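Local atomic coordinates of sister chromatid cohesion protein PDS5 homolog C (Arabidopsis thaliana, PDB entry 7DE9), a protein that acts as a cohesin cofactor in DNA repair by homologous recombination and in mitotic sister chromatid cohesion, and binds histone H3K4me1 through its tudor domain. Residues Leu43-Tyr46 with Asp50-Ile53; Ile17-Pro22 with Glu52-Lys57. All coordinates share one frame; numbering follows the deposited sequence.

Contacts 1 and 2 both draw on strand 51-54 and share Glu52 and Ile53; their centres lie about 8 Å apart. Contact 1 is the hairpin pairing of neighbouring strands, whereas contact 2 spans the interior from strand 16-21, three places away in sheet order. They meet at the hydroxyl of Tyr46: its OH lies 3.3 Å from Trp21 NE1, a probable hydrogen bond, and packs against Leu54 CD1 at 3.7 Å. Nearby, Asp50 OD2 approaches Trp21 CH2 at 3.7 Å. This meeting point is also the peptide site, because Tyr46 and Trp21 pack on the modified side chain of the bound H3 peptide and Asp50 hydrogen-bonds it. A basic side chain of the peptide forms a salt bridge with Glu52.

Contact 1 of 2, residues Leu43-Tyr46 with Asp50-Ile53; sequences LVIY and DQEI
Tyr46 OH donates to Glu52 OE1 over 2.5 Å, a short bond that meets the carboxylate oxygen on its anti side, 27° out of the carboxylate plane. The ring and carboxylate planes stand 63° apart. Glu52 reaches the hydroxyl with its chain extended beyond CG, and its OE2 is engaged separately, in a salt bridge to a basic side chain of the bound peptide. Three backbone bonds zip the strands together: Val44 N to Glu52 O and Glu52 N to Val44 O, each 2.9 Å, make Val44 and Glu52 a hydrogen-bonded antiparallel pair, and Tyr46 N to Asp50 O, 2.8 Å, continues the ladder toward the turn. Val44 CG1 sits over one face of the Tyr46 ring, offset toward the rim, while Asp50 and Glu52 border its edge. On the other side of the sheet, Ile45 CG1 runs alongside Gln51 and touches NE2 at 3.6 Å. Leu43 CD1 crosses to Ile53 CG1 at 4.1 Å. The segments form a beta hairpin, antiparallel at 165°. Strand 26-36 pairs with the other edge of strand 41-46, and strand 16-21 covers the face bearing Val44 and Glu52 through Ile17 and Trp21.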
loop_
_atom_site.group_PDB
_atom_site.type_symbol
_atom_site.label_atom_id
_atom_site.label_comp_id
_atom_site.label_asym_id
_atom_site.label_seq_id
_atom_site.Cartn_x
_atom_site.Cartn_y
_atom_site.Cartn_z
ATOM N N LEU A 43 6.016 0.486 -2.929
ATOM C CA LEU A 43 5.460 -0.484 -3.855
ATOM C C LEU A 43 4.727 -1.541 -3.053
ATOM O O LEU A 43 5.331 -2.225 -2.238
ATOM C CB LEU A 43 6.553 -1.121 -4.710
ATOM C CG LEU A 43 6.134 -2.248 -5.654
ATOM C CD1 LEU A 43 5.104 -1.773 -6.659
ATOM C CD2 LEU A 43 7.347 -2.794 -6.371
ATOM N N VAL A 44 3.424 -1.654 -3.267
ATOM C CA VAL A 44 2.620 -2.654 -2.572
ATOM C C VAL A 44 2.191 -3.747 -3.543
ATOM O O VAL A 44 1.601 -3.470 -4.600
ATOM C CB VAL A 44 1.377 -2.026 -1.906
ATOM C CG1 VAL A 44 0.497 -3.097 -1.266
ATOM C CG2 VAL A 44 1.803 -1.001 -0.868
ATOM N N ILE A 45 2.520 -4.989 -3.190
ATOM C CA ILE A 45 2.087 -6.138 -3.976
ATOM C C ILE A 45 0.957 -6.806 -3.221
ATOM O O ILE A 45 1.145 -7.262 -2.098
ATOM C CB ILE A 45 3.228 -7.147 -4.235
ATOM C CG1 ILE A 45 4.154 -6.647 -5.346
ATOM C CG2 ILE A 45 2.668 -8.493 -4.672
ATOM C CD1 ILE A 45 5.096 -5.581 -4.933
ATOM N N TYR A 46 -0.221 -6.854 -3.838
ATOM C CA TYR A 46 -1.418 -7.371 -3.183
ATOM C C TYR A 46 -1.586 -8.882 -3.298
ATOM O O TYR A 46 -1.072 -9.512 -4.226
ATOM C CB TYR A 46 -2.662 -6.685 -3.753
ATOM C CG TYR A 46 -2.771 -5.223 -3.384
ATOM C CD1 TYR A 46 -3.294 -4.835 -2.152
ATOM C CD2 TYR A 46 -2.349 -4.229 -4.262
ATOM C CE1 TYR A 46 -3.394 -3.501 -1.803
ATOM C CE2 TYR A 46 -2.443 -2.887 -3.922
ATOM C CZ TYR A 46 -2.970 -2.530 -2.693
ATOM O OH TYR A 46 -3.070 -1.200 -2.349
ATOM N N ASP A 50 -2.671 -7.745 -7.797
ATOM C CA ASP A 50 -2.580 -6.326 -8.111
ATOM C C ASP A 50 -1.300 -5.748 -7.530
ATOM O O ASP A 50 -0.747 -6.295 -6.581
ATOM C CB ASP A 50 -3.794 -5.571 -7.569
ATOM C CG ASP A 50 -4.995 -5.677 -8.477
ATOM O OD1 ASP A 50 -4.914 -6.413 -9.483
ATOM O OD2 ASP A 50 -6.024 -5.025 -8.189
ATOM N N GLN A 51 -0.819 -4.657 -8.121
ATOM C CA GLN A 51 0.313 -3.900 -7.582
ATOM C C GLN A 51 -0.004 -2.413 -7.630
ATOM O O GLN A 51 -0.675 -1.943 -8.551
ATOM C CB GLN A 51 1.597 -4.179 -8.365
ATOM C CG GLN A 51 1.962 -5.651 -8.452
ATOM C CD GLN A 51 3.087 -5.925 -9.432
ATOM O OE1 GLN A 51 2.971 -5.636 -10.623
ATOM N NE2 GLN A 51 4.179 -6.495 -8.934
ATOM N N GLU A 52 0.469 -1.669 -6.641
ATOM C CA GLU A 52 0.274 -0.222 -6.644
ATOM C C GLU A 52 1.542 0.469 -6.182
ATOM O O GLU A 52 2.195 0.011 -5.251
ATOM C CB GLU A 52 -0.899 0.196 -5.745
ATOM C CG GLU A 52 -2.279 0.069 -6.384
ATOM C CD GLU A 52 -3.390 0.624 -5.500
ATOM O OE1 GLU A 52 -3.310 0.460 -4.261
ATOM O OE2 GLU A 52 -4.338 1.230 -6.045
ATOM N N ILE A 53 1.897 1.555 -6.854
ATOM C CA ILE A 53 2.898 2.485 -6.349
ATOM C C ILE A 53 2.144 3.588 -5.625
ATOM O O ILE A 53 1.377 4.317 -6.248
ATOM C CB ILE A 53 3.749 3.087 -7.468
ATOM C CG1 ILE A 53 4.514 1.992 -8.204
ATOM C CG2 ILE A 53 4.726 4.098 -6.905
ATOM C CD1 ILE A 53 5.208 2.501 -9.439
#

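Contact 2 of 2, residues Ile17-Pro22 with Glu52-Lys57; sequences IKVWWP and EILYLK
One oxygen of the Glu52 carboxylate, OE2, hangs 3.2 Å above the plane of the Trp21 indole, displaced to its rim by CZ2; the rest of the group does not cover the ring. The closest carbon there is CZ2, 3.4 Å from OE2, and the two planes are inclined by 30°. Glu52 OE1 comes to 3.4 Å from Trp21 NE1, but obliquely to the ring. Both polar atoms share the Tyr46 hydroxyl as partner, which bonds to OE1 and probably accepts from NE1, an arrangement consistent with fixing indole and carboxylate relative to each other. Trp21 turns its indole toward Glu52 through a chi1 of -69°, with CG anti to the carbonyl carbon.

Apolar contacts continue inward from this polar end. Val19 CG1 and Leu54 CD1 meet tip to tip at 4.0 Å, and Ile17 CD1 approaches Leu56 CD1 at 4.4 Å. No backbone pairing joins the segments: the nearest CA atoms, those of Val19 and Leu56, are 8.7 Å apart, and the end-to-end directions differ by 102°. Trp61 flanks Ile17 and Leu56.

Such closure of a strongly bent antiparallel sheet over a small apolar interior is characteristic of the SH3-like barrel of tudor domains. At its polar end lies the peptide site, where Trp21 makes a cation-pi contact with a basic side chain of the bound H3 peptide and packs on the modified one.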
loop_
_atom_site.group_PDB
_atom_site.type_symbol
_atom_site.label_atom_id
_atom_site.label_comp_id
_atom_site.label_asym_id
_atom_site.label_seq_id
_atom_site.Cartn_x
_atom_site.Cartn_y
_atom_site.Cartn_z
ATOM N N ILE A 17 0.534 -5.181 5.045
ATOM C CA ILE A 17 -0.401 -4.124 5.381
ATOM C C ILE A 17 -1.740 -4.341 4.699
ATOM O O ILE A 17 -1.867 -5.164 3.793
ATOM C CB ILE A 17 0.141 -2.736 4.993
ATOM C CG1 ILE A 17 0.206 -2.572 3.475
ATOM C CG2 ILE A 17 1.513 -2.493 5.620
ATOM C CD1 ILE A 17 0.644 -1.186 3.047
ATOM N N LYS A 18 -2.750 -3.622 5.163
ATOM C CA LYS A 18 -4.001 -3.568 4.433
ATOM C C LYS A 18 -4.249 -2.126 4.020
ATOM O O LYS A 18 -4.125 -1.194 4.821
ATOM C CB LYS A 18 -5.159 -4.138 5.253
ATOM C CG LYS A 18 -5.331 -3.574 6.639
ATOM C CD LYS A 18 -6.223 -4.503 7.453
ATOM C CE LYS A 18 -7.060 -3.749 8.469
ATOM N NZ LYS A 18 -7.931 -4.673 9.249
ATOM N N VAL A 19 -4.561 -1.956 2.743
ATOM C CA VAL A 19 -4.727 -0.640 2.143
ATOM C C VAL A 19 -6.204 -0.417 1.838
ATOM O O VAL A 19 -6.873 -1.296 1.291
ATOM C CB VAL A 19 -3.892 -0.487 0.850
ATOM C CG1 VAL A 19 -3.996 0.921 0.311
ATOM C CG2 VAL A 19 -2.427 -0.849 1.102
ATOM N N TRP A 20 -6.701 0.755 2.215
ATOM C CA TRP A 20 -8.094 1.120 1.995
ATOM C C TRP A 20 -8.322 1.635 0.573
ATOM O O TRP A 20 -7.707 2.615 0.152
ATOM C CB TRP A 20 -8.512 2.173 3.029
ATOM C CG TRP A 20 -9.895 2.687 2.895
ATOM C CD1 TRP A 20 -10.273 3.881 2.356
ATOM C CD2 TRP A 20 -11.097 2.039 3.325
ATOM N NE1 TRP A 20 -11.637 4.013 2.418
ATOM C CE2 TRP A 20 -12.168 2.893 3.006
ATOM C CE3 TRP A 20 -11.372 0.812 3.942
ATOM C CZ2 TRP A 20 -13.493 2.565 3.283
ATOM C CZ3 TRP A 20 -12.685 0.488 4.216
ATOM C CH2 TRP A 20 -13.732 1.364 3.888
ATOM N N TRP A 21 -9.200 0.966 -0.166
ATOM C CA TRP A 21 -9.690 1.470 -1.446
ATOM C C TRP A 21 -11.083 2.041 -1.215
ATOM O O TRP A 21 -12.049 1.282 -0.993
ATOM C CB TRP A 21 -9.738 0.378 -2.515
ATOM C CG TRP A 21 -8.399 -0.120 -2.974
ATOM C CD1 TRP A 21 -7.234 -0.130 -2.263
ATOM C CD2 TRP A 21 -8.095 -0.675 -4.254
ATOM N NE1 TRP A 21 -6.224 -0.668 -3.025
ATOM C CE2 TRP A 21 -6.727 -1.006 -4.253
ATOM C CE3 TRP A 21 -8.850 -0.929 -5.404
ATOM C CZ2 TRP A 21 -6.098 -1.572 -5.355
ATOM C CZ3 TRP A 21 -8.225 -1.495 -6.498
ATOM C CH2 TRP A 21 -6.860 -1.811 -6.466
ATOM N N PRO A 22 -11.177 3.381 -1.221
ATOM C CA PRO A 22 -12.414 4.106 -0.914
ATOM C C PRO A 22 -13.567 3.731 -1.836
ATOM O O PRO A 22 -14.711 3.651 -1.385
ATOM C CB PRO A 22 -12.017 5.571 -1.114
ATOM C CG PRO A 22 -10.558 5.605 -0.887
ATOM C CD PRO A 22 -10.027 4.290 -1.373
ATOM N N GLU A 52 0.469 -1.669 -6.641
ATOM C CA GLU A 52 0.274 -0.222 -6.644
ATOM C C GLU A 52 1.542 0.469 -6.182
ATOM O O GLU A 52 2.195 0.011 -5.251
ATOM C CB GLU A 52 -0.899 0.196 -5.745
ATOM C CG GLU A 52 -2.279 0.069 -6.384
ATOM C CD GLU A 52 -3.390 0.624 -5.500
ATOM O OE1 GLU A 52 -3.310 0.460 -4.261
ATOM O OE2 GLU A 52 -4.338 1.230 -6.045
ATOM N N ILE A 53 1.897 1.555 -6.854
ATOM C CA ILE A 53 2.898 2.485 -6.349
ATOM C C ILE A 53 2.144 3.588 -5.625
ATOM O O ILE A 53 1.377 4.317 -6.248
ATOM C CB ILE A 53 3.749 3.087 -7.468
ATOM C CG1 ILE A 53 4.514 1.992 -8.204
ATOM C CG2 ILE A 53 4.726 4.098 -6.905
ATOM C CD1 ILE A 53 5.208 2.501 -9.439
ATOM N N LEU A 54 2.359 3.701 -4.318
ATOM C CA LEU A 54 1.501 4.507 -3.451
ATOM C C LEU A 54 2.245 5.549 -2.630
ATOM O O LEU A 54 3.355 5.304 -2.168
ATOM C CB LEU A 54 0.740 3.600 -2.478
ATOM C CG LEU A 54 -0.305 2.621 -3.005
ATOM C CD1 LEU A 54 -0.727 1.682 -1.891
ATOM C CD2 LEU A 54 -1.506 3.380 -3.546
ATOM N N TYR A 55 1.606 6.699 -2.431
ATOM C CA TYR A 55 1.997 7.628 -1.384
ATOM C C TYR A 55 1.144 7.307 -0.168
ATOM O O TYR A 55 -0.011 7.720 -0.083
ATOM C CB TYR A 55 1.792 9.076 -1.819
ATOM C CG TYR A 55 2.284 10.110 -0.827
ATOM C CD1 TYR A 55 3.635 10.222 -0.520
ATOM C CD2 TYR A 55 1.400 10.986 -0.214
ATOM C CE1 TYR A 55 4.088 11.171 0.373
ATOM C CE2 TYR A 55 1.844 11.940 0.680
ATOM C CZ TYR A 55 3.187 12.026 0.973
ATOM O OH TYR A 55 3.632 12.975 1.867
ATOM N N LEU A 56 1.704 6.548 0.763
ATOM C CA LEU A 56 0.914 6.014 1.860
ATOM C C LEU A 56 0.417 7.088 2.823
ATOM O O LEU A 56 -0.591 6.891 3.503
ATOM C CB LEU A 56 1.718 4.959 2.609
ATOM C CG LEU A 56 1.776 3.666 1.803
ATOM C CD1 LEU A 56 2.686 2.664 2.454
ATOM C CD2 LEU A 56 0.384 3.090 1.657
ATOM N N LYS A 57 1.101 8.229 2.858
ATOM C CA LYS A 57 0.726 9.314 3.759
ATOM C C LYS A 57 -0.648 9.888 3.423
ATOM O O LYS A 57 -1.337 10.420 4.296
ATOM C CB LYS A 57 1.781 10.422 3.730
ATOM C CG LYS A 57 2.632 10.494 4.985
ATOM C CD LYS A 57 4.008 11.076 4.711
ATOM C CE LYS A 57 4.803 10.176 3.780
ATOM N NZ LYS A 57 6.205 10.649 3.649
#